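PDB 4FID: G protein alpha subunit from Entamoeba histolytica, which probably acts as the GTP-binding and GTP-hydrolysing subunit of a heterotrimeric G protein in transmembrane signalling, and is seen here with bound GDP. Local coordinates for residues A[11-16]-A[211-216]; A[190-195]-A[272-277]; A[196-201]-A[246-251]; A[215-220]-A[231-236]. One frame throughout, in Å; residues are numbered along the deposited sequence.

Contact 1: residues A[11-16]-A[211-216]; sequences LGSGES and TESIAV. With GDP (guanosine-5'-diphosphate), chain C.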
# COMPACT_ATOMS: atom_id res chain seq x y z
N LEU A 11 -4.18 7.95 8.14
CA LEU A 11 -5.46 7.23 8.03
C LEU A 11 -5.58 6.56 6.68
O LEU A 11 -4.96 6.97 5.71
CB LEU A 11 -6.65 8.18 8.19
CG LEU A 11 -7.11 8.73 9.56
CD1 LEU A 11 -6.89 7.77 10.71
CD2 LEU A 11 -6.46 10.06 9.87
N GLY A 12 -6.44 5.56 6.58
CA GLY A 12 -6.77 5.04 5.28
C GLY A 12 -7.64 3.83 5.40
O GLY A 12 -7.89 3.40 6.49
N SER A 13 -8.10 3.31 4.27
CA SER A 13 -8.76 2.01 4.23
C SER A 13 -7.70 0.93 4.27
O SER A 13 -6.51 1.20 4.48
CB SER A 13 -9.61 1.87 2.98
OG SER A 13 -10.64 2.84 2.98
N GLY A 14 -8.15 -0.31 4.07
CA GLY A 14 -7.23 -1.43 4.05
C GLY A 14 -6.64 -1.62 2.68
O GLY A 14 -7.33 -1.49 1.66
N GLU A 15 -5.35 -1.93 2.65
CA GLU A 15 -4.62 -2.14 1.40
C GLU A 15 -4.53 -0.86 0.61
O GLU A 15 -4.55 -0.87 -0.62
CB GLU A 15 -5.27 -3.24 0.55
CG GLU A 15 -4.67 -4.62 0.76
CD GLU A 15 -5.70 -5.71 0.59
OE1 GLU A 15 -5.38 -6.77 -0.01
OE2 GLU A 15 -6.84 -5.51 1.07
N SER A 16 -4.45 0.25 1.32
CA SER A 16 -4.19 1.53 0.72
C SER A 16 -2.68 1.74 0.62
O SER A 16 -2.20 2.63 -0.08
CB SER A 16 -4.79 2.61 1.58
OG SER A 16 -4.46 2.38 2.93
N THR A 211 -16.15 3.47 -2.93
CA THR A 211 -17.14 4.18 -2.13
C THR A 211 -16.91 4.05 -0.62
O THR A 211 -17.18 4.98 0.15
CB THR A 211 -18.59 3.73 -2.49
OG1 THR A 211 -18.72 2.31 -2.30
CG2 THR A 211 -18.92 4.09 -3.92
N GLU A 212 -16.41 2.90 -0.19
CA GLU A 212 -15.98 2.77 1.19
C GLU A 212 -14.81 3.72 1.54
O GLU A 212 -14.84 4.36 2.59
CB GLU A 212 -15.63 1.32 1.51
CG GLU A 212 -15.37 1.08 2.98
CD GLU A 212 -14.42 -0.08 3.22
OE1 GLU A 212 -14.17 -0.40 4.40
OE2 GLU A 212 -13.92 -0.67 2.23
N SER A 213 -13.79 3.84 0.68
CA SER A 213 -12.71 4.80 0.97
C SER A 213 -13.22 6.22 1.01
O SER A 213 -12.82 7.00 1.87
CB SER A 213 -11.59 4.74 -0.05
OG SER A 213 -11.14 3.42 -0.21
N ILE A 214 -14.08 6.55 0.05
CA ILE A 214 -14.53 7.93 -0.12
C ILE A 214 -15.26 8.37 1.15
O ILE A 214 -15.04 9.48 1.64
CB ILE A 214 -15.43 8.09 -1.37
CG1 ILE A 214 -14.58 8.07 -2.65
CG2 ILE A 214 -16.26 9.38 -1.30
CD1 ILE A 214 -15.42 8.08 -3.93
N ALA A 215 -16.11 7.50 1.67
CA ALA A 215 -16.88 7.84 2.84
C ALA A 215 -15.96 7.98 4.08
O ALA A 215 -16.19 8.83 4.94
CB ALA A 215 -17.97 6.81 3.06
N VAL A 216 -14.91 7.16 4.15
CA VAL A 216 -13.92 7.34 5.20
C VAL A 216 -13.34 8.74 5.12
O VAL A 216 -13.33 9.49 6.09
CB VAL A 216 -12.77 6.34 5.10
CG1 VAL A 216 -11.55 6.84 5.92
CG2 VAL A 216 -13.22 4.92 5.52
PB GDP C . -2.37 -1.04 5.31
O1B GDP C . -1.65 -1.70 6.46
O2B GDP C . -3.81 -1.51 5.30
O3B GDP C . -2.31 0.45 5.53
O3A GDP C . -1.71 -1.42 3.87
PA GDP C . -0.24 -2.09 3.68
O1A GDP C . 0.87 -1.08 3.87
O2A GDP C . -0.04 -3.27 4.61
O5' GDP C . -0.26 -2.64 2.15
C5' GDP C . -0.04 -4.03 1.88
C4' GDP C . 0.66 -4.26 0.54
O4' GDP C . 0.53 -3.15 -0.36
C3' GDP C . 2.15 -4.54 0.70
O3' GDP C . 2.48 -5.81 0.09
C2' GDP C . 2.85 -3.38 -0.01
O2' GDP C . 4.09 -3.79 -0.61
C1' GDP C . 1.78 -2.91 -1.00
N9 GDP C . 1.95 -1.49 -1.42
C8 GDP C . 1.74 -0.37 -0.68
N7 GDP C . 1.99 0.75 -1.40
C5 GDP C . 2.37 0.36 -2.64
C6 GDP C . 2.78 1.02 -3.90
O6 GDP C . 2.84 2.26 -3.99
N1 GDP C . 3.11 0.26 -4.95
C2 GDP C . 3.05 -1.09 -4.89
N2 GDP C . 3.38 -1.80 -5.99
N3 GDP C . 2.67 -1.77 -3.77
C4 GDP C . 2.33 -1.11 -2.64
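Ser13, which meets Ser213 across this contact, has a peptide carbonyl whose face is met by Ser16 OG. The hydroxyl bonds Ser13 O at 2.8 Å from above the carbonyl plane, 44° out of it, and not on a lone pair. The bond closes the loop on itself while the Ser13 side chain turns the other way, to the helix.

Ser13 OG reaches the helix with its hydroxyl beside the backbone N (chi1 -63°). There it gives a hydrogen bond to Ser213 OG, 3.3 Å away, and comes within 3.5 Å of Ser213 CA. The bond is a long one. Ser213 OG has further partners, Glu196 OE2 and the backbone oxygen of Arg209. Three polar groups therefore gather on this buried hydroxyl. On the next turn of the helix, Val216 CG2 sits 4.2 Å from Ser13 OG and gives it an apolar neighbour.

The loop is the P-loop (Walker A) of the Ras-like domain. It follows strand 6-12, and helix 209-222 backs it on the side turned from the nucleotide. On the nucleotide side, the backbone N of Glu15 donates to GDP O2B at 3.1 Å, with an N-H...O angle of 160°. This nearly straight bond holds a beta-phosphate oxygen. Ser16 OG is 3.9 Å from GDP O3B. Further along the loop, Ser16 O accepts a bond from Asn236 ND2, and Glu15 O from Lys237 NZ.

Contact 2: residues A[190-195]-A[272-277]; sequences FVTSLA and QLFTGK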
# COMPACT_ATOMS: atom_id res chain seq x y z
N PHE A 190 -4.48 11.23 4.54
CA PHE A 190 -5.35 10.14 4.12
C PHE A 190 -4.75 9.42 2.91
O PHE A 190 -4.49 10.03 1.88
CB PHE A 190 -6.77 10.64 3.79
CG PHE A 190 -7.71 9.55 3.35
CD1 PHE A 190 -8.28 8.68 4.27
CD2 PHE A 190 -8.04 9.40 2.01
CE1 PHE A 190 -9.16 7.67 3.87
CE2 PHE A 190 -8.91 8.39 1.59
CZ PHE A 190 -9.48 7.53 2.53
N VAL A 191 -4.51 8.12 3.06
CA VAL A 191 -3.96 7.31 2.00
C VAL A 191 -5.05 6.47 1.36
O VAL A 191 -5.88 5.86 2.06
CB VAL A 191 -2.88 6.35 2.51
CG1 VAL A 191 -2.08 5.74 1.32
CG2 VAL A 191 -1.97 7.05 3.49
N THR A 192 -5.02 6.41 0.03
CA THR A 192 -5.94 5.56 -0.70
C THR A 192 -5.26 4.92 -1.92
O THR A 192 -4.34 5.47 -2.52
CB THR A 192 -7.24 6.32 -1.10
OG1 THR A 192 -8.23 5.39 -1.57
CG2 THR A 192 -6.95 7.37 -2.19
N SER A 193 -5.70 3.72 -2.25
CA SER A 193 -5.15 2.97 -3.34
C SER A 193 -5.88 3.35 -4.60
O SER A 193 -7.10 3.26 -4.67
CB SER A 193 -5.34 1.48 -3.07
OG SER A 193 -4.73 0.69 -4.08
N LEU A 194 -5.14 3.78 -5.62
CA LEU A 194 -5.77 4.10 -6.89
C LEU A 194 -6.20 2.82 -7.59
O LEU A 194 -7.16 2.82 -8.36
CB LEU A 194 -4.81 4.90 -7.78
CG LEU A 194 -4.74 6.40 -7.49
CD1 LEU A 194 -3.58 7.03 -8.25
CD2 LEU A 194 -6.05 7.04 -7.89
N ALA A 195 -5.49 1.73 -7.34
CA ALA A 195 -5.74 0.53 -8.12
C ALA A 195 -7.00 -0.24 -7.68
O ALA A 195 -7.31 -1.28 -8.25
CB ALA A 195 -4.51 -0.38 -8.14
N GLN A 272 -11.01 13.72 -7.87
CA GLN A 272 -12.13 14.64 -7.80
C GLN A 272 -13.37 13.99 -7.20
O GLN A 272 -14.21 14.69 -6.65
CB GLN A 272 -12.42 15.26 -9.16
CG GLN A 272 -11.35 16.22 -9.60
CD GLN A 272 -11.41 16.53 -11.09
OE1 GLN A 272 -12.17 15.91 -11.83
NE2 GLN A 272 -10.63 17.51 -11.52
N LEU A 273 -13.47 12.66 -7.28
CA LEU A 273 -14.58 11.95 -6.59
C LEU A 273 -14.47 12.00 -5.08
O LEU A 273 -15.48 11.98 -4.40
CB LEU A 273 -14.68 10.49 -7.03
CG LEU A 273 -15.02 10.23 -8.50
CD1 LEU A 273 -15.02 8.74 -8.77
CD2 LEU A 273 -16.36 10.85 -8.85
N PHE A 274 -13.25 12.03 -4.54
CA PHE A 274 -13.02 12.21 -3.10
C PHE A 274 -13.25 13.65 -2.64
O PHE A 274 -13.72 13.88 -1.54
CB PHE A 274 -11.58 11.84 -2.73
CG PHE A 274 -11.30 10.37 -2.72
CD1 PHE A 274 -10.98 9.70 -3.89
CD2 PHE A 274 -11.32 9.66 -1.52
CE1 PHE A 274 -10.72 8.34 -3.88
CE2 PHE A 274 -11.05 8.29 -1.50
CZ PHE A 274 -10.75 7.63 -2.66
N THR A 275 -12.88 14.62 -3.47
CA THR A 275 -12.82 16.00 -2.99
C THR A 275 -14.02 16.92 -3.33
O THR A 275 -14.15 18.00 -2.75
CB THR A 275 -11.45 16.68 -3.32
OG1 THR A 275 -11.26 16.76 -4.73
CG2 THR A 275 -10.33 15.87 -2.73
N GLY A 276 -14.88 16.50 -4.25
CA GLY A 276 -16.07 17.27 -4.59
C GLY A 276 -15.80 18.76 -4.80
O GLY A 276 -14.94 19.14 -5.59
N LYS A 277 -16.53 19.60 -4.07
CA LYS A 277 -16.40 21.06 -4.18
C LYS A 277 -15.28 21.69 -3.34
O LYS A 277 -15.08 22.91 -3.40
CB LYS A 277 -17.71 21.75 -3.78
CG LYS A 277 -18.96 21.21 -4.42
CD LYS A 277 -20.09 22.22 -4.35
CE LYS A 277 -19.82 23.43 -5.25
NZ LYS A 277 -20.88 24.48 -5.17
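Phe190 swings its ring off the strand with CG opposite the backbone N (chi1 180°), while Phe274 keeps CG beside its own N (chi1 -74°) and sends its ring back from the helix. The two rings meet at their CE2 atoms, 3.8 Å apart. Phe274 CE2 arrives at the edge of the Phe190 ring, close to its plane. Seen from Phe274, the approach of Phe190 is oblique. The two side chains cross at roughly a right angle.

Thr192 lies two residues further along the strand. Thr192 and Phe274 point at each other from opposite directions. Both branches of Thr192 touch Phe274 CZ, OG1 at 3.5 Å and CG2 at 3.8 Å. The Phe274 ring thus spans the step between two residues on the same side of the strand.

Strand 187-193 is an inner strand of the sheet of the Ras-like domain, and helix 263-275 lies over one of its faces. Helix 209-222 packs beside this place. Its Val216, Phe217 and Ile220 touch Phe190, and its Ser213 touches Thr192. The contact is buried packing between sheet and helix.

Helix 263-275 stops just past Phe274. Gly276 N still bonds Gln272 O at 3.1 Å, but Gly276 itself leaves helical geometry with a positive phi of 46°. The backbone oxygen of Phe274 accepts a hydrogen bond from Lys218 NZ.

Contact 3: residues A[196-201]-A[246-251]; sequences EYDMKL and TKVPLN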
# COMPACT_ATOMS: atom_id res chain seq x y z
N GLU A 196 -7.73 0.29 -6.70
CA GLU A 196 -8.92 -0.38 -6.18
C GLU A 196 -10.20 0.11 -6.84
O GLU A 196 -11.29 -0.28 -6.42
CB GLU A 196 -9.03 -0.19 -4.65
CG GLU A 196 -9.46 1.23 -4.24
CD GLU A 196 -9.64 1.42 -2.71
OE1 GLU A 196 -9.14 0.60 -1.90
OE2 GLU A 196 -10.28 2.43 -2.34
N TYR A 197 -10.08 0.94 -7.87
CA TYR A 197 -11.28 1.50 -8.52
C TYR A 197 -12.27 0.45 -9.05
O TYR A 197 -13.43 0.75 -9.24
CB TYR A 197 -10.90 2.47 -9.65
CG TYR A 197 -10.20 1.80 -10.80
CD1 TYR A 197 -10.91 1.23 -11.85
CD2 TYR A 197 -8.81 1.72 -10.83
CE1 TYR A 197 -10.26 0.61 -12.90
CE2 TYR A 197 -8.15 1.10 -11.87
CZ TYR A 197 -8.88 0.56 -12.90
OH TYR A 197 -8.22 -0.05 -13.93
N ASP A 198 -11.81 -0.78 -9.28
CA ASP A 198 -12.69 -1.81 -9.84
C ASP A 198 -13.05 -2.93 -8.88
O ASP A 198 -13.57 -3.95 -9.32
CB ASP A 198 -12.04 -2.45 -11.06
CG ASP A 198 -10.88 -3.34 -10.70
OD1 ASP A 198 -10.64 -4.33 -11.41
OD2 ASP A 198 -10.22 -3.04 -9.68
N MSE A 199 -12.79 -2.77 -7.59
CA MSE A 199 -13.01 -3.86 -6.65
C MSE A 199 -14.29 -3.75 -5.82
O MSE A 199 -14.58 -2.70 -5.25
CB MSE A 199 -11.80 -4.01 -5.75
CG MSE A 199 -10.51 -4.19 -6.54
SE MSE A 199 -8.90 -4.43 -5.45
CE MSE A 199 -9.50 -5.93 -4.36
N LYS A 200 -15.05 -4.85 -5.76
CA LYS A 200 -16.34 -4.86 -5.05
C LYS A 200 -16.19 -5.33 -3.61
O LYS A 200 -15.07 -5.53 -3.14
CB LYS A 200 -17.37 -5.71 -5.81
CG LYS A 200 -17.72 -5.15 -7.19
CD LYS A 200 -18.34 -3.74 -7.13
CE LYS A 200 -18.25 -3.03 -8.50
NZ LYS A 200 -19.14 -1.83 -8.69
N LEU A 201 -17.31 -5.49 -2.91
CA LEU A 201 -17.26 -5.74 -1.47
C LEU A 201 -18.44 -6.52 -0.91
O LEU A 201 -18.40 -7.75 -0.85
CB LEU A 201 -17.14 -4.42 -0.71
CG LEU A 201 -15.75 -4.02 -0.20
CD1 LEU A 201 -15.88 -2.89 0.81
CD2 LEU A 201 -15.06 -5.23 0.41
N THR A 246 -4.58 -0.56 -18.34
CA THR A 246 -4.45 -1.16 -19.67
C THR A 246 -5.19 -2.50 -19.79
O THR A 246 -5.48 -2.94 -20.89
CB THR A 246 -2.98 -1.36 -20.06
OG1 THR A 246 -2.40 -2.41 -19.27
CG2 THR A 246 -2.19 -0.07 -19.83
N LYS A 247 -5.48 -3.14 -18.66
CA LYS A 247 -6.27 -4.38 -18.66
C LYS A 247 -7.74 -4.12 -18.25
O LYS A 247 -8.66 -4.78 -18.74
CB LYS A 247 -5.65 -5.43 -17.72
CG LYS A 247 -4.13 -5.55 -17.77
CD LYS A 247 -3.60 -6.29 -16.51
CE LYS A 247 -2.07 -6.34 -16.43
NZ LYS A 247 -1.60 -6.96 -15.15
N VAL A 248 -7.96 -3.19 -17.33
CA VAL A 248 -9.32 -2.81 -16.93
C VAL A 248 -9.55 -1.32 -17.14
O VAL A 248 -9.43 -0.54 -16.21
CB VAL A 248 -9.58 -3.13 -15.44
CG1 VAL A 248 -11.07 -2.96 -15.12
CG2 VAL A 248 -9.10 -4.52 -15.08
N PRO A 249 -9.90 -0.92 -18.37
CA PRO A 249 -10.07 0.52 -18.63
C PRO A 249 -11.08 1.19 -17.69
O PRO A 249 -12.08 0.57 -17.31
CB PRO A 249 -10.54 0.57 -20.10
CG PRO A 249 -10.89 -0.84 -20.46
CD PRO A 249 -10.09 -1.73 -19.58
N LEU A 250 -10.79 2.44 -17.32
CA LEU A 250 -11.58 3.19 -16.35
C LEU A 250 -13.03 3.35 -16.77
O LEU A 250 -13.92 3.42 -15.91
CB LEU A 250 -10.96 4.58 -16.06
CG LEU A 250 -11.51 5.45 -14.91
CD1 LEU A 250 -11.75 4.67 -13.60
CD2 LEU A 250 -10.61 6.63 -14.62
N ASN A 251 -13.30 3.41 -18.08
CA ASN A 251 -14.68 3.63 -18.51
C ASN A 251 -15.52 2.37 -18.50
O ASN A 251 -16.68 2.42 -18.87
CB ASN A 251 -14.78 4.34 -19.85
CG ASN A 251 -14.24 3.50 -21.01
OD1 ASN A 251 -14.00 2.30 -20.88
ND2 ASN A 251 -14.05 4.16 -22.15
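Tyr197 lies in a type I beta turn, Glu196 to Met199, and points its ring at the loop that leaves helix 238-247. The turn is closed by Met199 N bonding Glu196 O at 3.1 Å. It belongs to the connection between strand 187-193 and helix 209-222 of the Ras-like domain, so the contact joins this connection to the chain that follows helix 238-247.

The Tyr197 and Val248 side chains run past each other in opposite directions. Tyr197 CG stands between its backbone N and carbonyl carbon (chi1 65°), which directs the ring toward residues 246-251. Its hydroxyl then reaches the main chain of the other loop and donates to Val248 O. That oxygen sits at the ring edge, in the ring plane. Val248 CB lies 3.7 Å from the same hydroxyl oxygen.

Leu250 meets the ring at a slant, with CD1 3.9 Å from Tyr197 CD1. Phe241 of helix 238-247 adds a second ring, its plane roughly perpendicular to that of Tyr197.

Asp198 crosses Val248 at about a right angle. Asp198 OD1 lies 4.0 Å from Val248 CG1, and its distance to CG2 is the same, so it faces both methyls. The charge is met elsewhere: Asp198 OD2 forms a salt bridge with Lys244 NZ of helix 238-247.

The bond from Tyr197 OH to Val248 O is 2.6 Å long, with a C=O...O angle of 146° and the donor tilted 16° from the carbonyl plane.

Contact 4: residues A[215-220]-A[231-236]; sequences AVFKDI and KLIFLN. With GDP (guanosine-5'-diphosphate), chain C.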
# COMPACT_ATOMS: atom_id res chain seq x y z
N ALA A 215 -16.11 7.50 1.67
CA ALA A 215 -16.88 7.84 2.84
C ALA A 215 -15.96 7.98 4.08
O ALA A 215 -16.19 8.83 4.94
CB ALA A 215 -17.97 6.81 3.06
N VAL A 216 -14.91 7.16 4.15
CA VAL A 216 -13.92 7.34 5.20
C VAL A 216 -13.34 8.74 5.12
O VAL A 216 -13.33 9.49 6.09
CB VAL A 216 -12.77 6.34 5.10
CG1 VAL A 216 -11.55 6.84 5.92
CG2 VAL A 216 -13.22 4.92 5.52
N PHE A 217 -12.85 9.11 3.95
CA PHE A 217 -12.32 10.44 3.76
C PHE A 217 -13.31 11.57 4.12
O PHE A 217 -12.93 12.51 4.81
CB PHE A 217 -11.79 10.61 2.34
CG PHE A 217 -11.42 12.02 2.01
CD1 PHE A 217 -10.26 12.58 2.51
CD2 PHE A 217 -12.24 12.79 1.19
CE1 PHE A 217 -9.90 13.89 2.21
CE2 PHE A 217 -11.91 14.09 0.88
CZ PHE A 217 -10.73 14.64 1.38
N LYS A 218 -14.55 11.46 3.66
CA LYS A 218 -15.60 12.44 4.02
C LYS A 218 -15.78 12.57 5.55
O LYS A 218 -16.11 13.64 6.06
CB LYS A 218 -16.95 12.09 3.36
CG LYS A 218 -17.01 12.30 1.83
CD LYS A 218 -16.60 13.71 1.40
CE LYS A 218 -16.72 13.91 -0.12
NZ LYS A 218 -16.32 15.31 -0.54
N ASP A 219 -15.55 11.48 6.27
CA ASP A 219 -15.49 11.57 7.73
C ASP A 219 -14.39 12.51 8.17
O ASP A 219 -14.66 13.48 8.90
CB ASP A 219 -15.25 10.21 8.35
CG ASP A 219 -16.47 9.34 8.30
OD1 ASP A 219 -16.34 8.11 8.50
OD2 ASP A 219 -17.57 9.91 8.06
N ILE A 220 -13.16 12.24 7.74
CA ILE A 220 -12.01 13.04 8.13
C ILE A 220 -12.31 14.53 7.91
O ILE A 220 -12.12 15.36 8.79
CB ILE A 220 -10.75 12.61 7.35
CG1 ILE A 220 -10.28 11.24 7.84
CG2 ILE A 220 -9.63 13.61 7.49
CD1 ILE A 220 -9.26 10.58 6.89
N LYS A 231 -5.09 18.80 5.77
CA LYS A 231 -5.56 17.56 5.16
C LYS A 231 -4.82 17.28 3.85
O LYS A 231 -4.91 18.06 2.89
CB LYS A 231 -7.06 17.64 4.91
CG LYS A 231 -7.87 18.22 6.07
CD LYS A 231 -7.80 17.34 7.31
CE LYS A 231 -8.95 17.66 8.23
NZ LYS A 231 -9.08 19.11 8.48
N LEU A 232 -4.11 16.16 3.82
CA LEU A 232 -3.38 15.72 2.64
C LEU A 232 -3.96 14.40 2.19
O LEU A 232 -4.40 13.60 3.01
CB LEU A 232 -1.90 15.50 2.98
CG LEU A 232 -0.96 16.70 2.88
CD1 LEU A 232 -1.50 17.87 3.70
CD2 LEU A 232 0.48 16.33 3.30
N ILE A 233 -3.92 14.14 0.89
CA ILE A 233 -4.32 12.84 0.38
C ILE A 233 -3.20 12.26 -0.43
O ILE A 233 -2.70 12.91 -1.34
CB ILE A 233 -5.55 12.94 -0.53
CG1 ILE A 233 -6.76 13.39 0.26
CG2 ILE A 233 -5.87 11.58 -1.14
CD1 ILE A 233 -8.00 13.39 -0.58
N PHE A 234 -2.79 11.04 -0.10
CA PHE A 234 -1.82 10.34 -0.93
C PHE A 234 -2.58 9.36 -1.78
O PHE A 234 -3.18 8.41 -1.28
CB PHE A 234 -0.76 9.59 -0.11
CG PHE A 234 0.27 10.48 0.57
CD1 PHE A 234 0.25 11.86 0.40
CD2 PHE A 234 1.25 9.92 1.38
CE1 PHE A 234 1.19 12.67 1.04
CE2 PHE A 234 2.20 10.71 2.02
CZ PHE A 234 2.17 12.11 1.84
N LEU A 235 -2.60 9.61 -3.07
CA LEU A 235 -3.22 8.70 -4.00
C LEU A 235 -2.16 7.67 -4.33
O LEU A 235 -1.29 7.88 -5.17
CB LEU A 235 -3.67 9.47 -5.24
CG LEU A 235 -4.62 10.60 -4.83
CD1 LEU A 235 -4.65 11.75 -5.86
CD2 LEU A 235 -6.01 10.07 -4.57
N ASN A 236 -2.23 6.55 -3.63
CA ASN A 236 -1.12 5.61 -3.63
C ASN A 236 -1.26 4.51 -4.67
O ASN A 236 -2.36 4.26 -5.20
CB ASN A 236 -0.99 4.99 -2.24
CG ASN A 236 0.33 4.30 -2.04
OD1 ASN A 236 1.37 4.80 -2.46
ND2 ASN A 236 0.29 3.14 -1.38
PB GDP C . -2.37 -1.04 5.31
O1B GDP C . -1.65 -1.70 6.46
O2B GDP C . -3.81 -1.51 5.30
O3B GDP C . -2.31 0.45 5.53
O3A GDP C . -1.71 -1.42 3.87
PA GDP C . -0.24 -2.09 3.68
O1A GDP C . 0.87 -1.08 3.87
O2A GDP C . -0.04 -3.27 4.61
O5' GDP C . -0.26 -2.64 2.15
C5' GDP C . -0.04 -4.03 1.88
C4' GDP C . 0.66 -4.26 0.54
O4' GDP C . 0.53 -3.15 -0.36
C3' GDP C . 2.15 -4.54 0.70
O3' GDP C . 2.48 -5.81 0.09
C2' GDP C . 2.85 -3.38 -0.01
O2' GDP C . 4.09 -3.79 -0.61
C1' GDP C . 1.78 -2.91 -1.00
N9 GDP C . 1.95 -1.49 -1.42
C8 GDP C . 1.74 -0.37 -0.68
N7 GDP C . 1.99 0.75 -1.40
C5 GDP C . 2.37 0.36 -2.64
C6 GDP C . 2.78 1.02 -3.90
O6 GDP C . 2.84 2.26 -3.99
N1 GDP C . 3.11 0.26 -4.95
C2 GDP C . 3.05 -1.09 -4.89
N2 GDP C . 3.38 -1.80 -5.99
N3 GDP C . 2.67 -1.77 -3.77
C4 GDP C . 2.33 -1.11 -2.64
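Phe217 and Ile233 touch most closely, with Ile233 CD1 3.4 Å from Phe217 CE1. The methyl sits over a face of the ring, 3.8 Å from its centroid and 29° off the normal. This is a CH-pi contact. Ile233 CG1 follows at 3.7 Å from Phe217 CE1, and the two side chains cross at about a right angle. Phe217 holds CG anti to the backbone N (chi1 171°), which points the ring at the strand and turns one face to Ile233 CD1.

One turn on, Ile220 CG2 meets the chain of Lys231, 4.2 Å from its CD. The two slide past each other in opposite directions. Lys231 bends at chi2 and chi4, and its NZ bonds the backbone oxygens of Ala229 and Leu226.

Helix 209-222 links parallel neighbours 187-193 and 230-236, a beta-alpha-beta crossover. Phe274 of helix 263-275 also packs on Phe217.

At the far end of the strand, Asn236 opens the NKxD motif that reads the guanine base. Asn236 ND2 donates to GDP N7 at 2.9 Å, with an N-H...N angle of 141°. Its OD1 is held by Thr307 OG1 and Ala309 N.

In the fold
Contacts 1, 2 and 4 lie close together, with centres 6 to 9 Å apart, on one side of the central sheet. Strands 6-12, 187-193 and 230-236 are consecutive neighbours in it. Contacts 1 and 4 share helix 209-222 and both reach GDP, through the P-loop and Asn236. Contact 2 brings in helix 263-275 beside them. Contact 3 stands off, its centre 15 to 20 Å from the others, but residues 196-201 still touch helix 209-222 of contact 1. Along the chain, contact 1 crosses contacts 2 and 3, and contact 4 falls within the spans of both. The same helix-covered part of the sheet thus carries residues that bind the phosphate and the base.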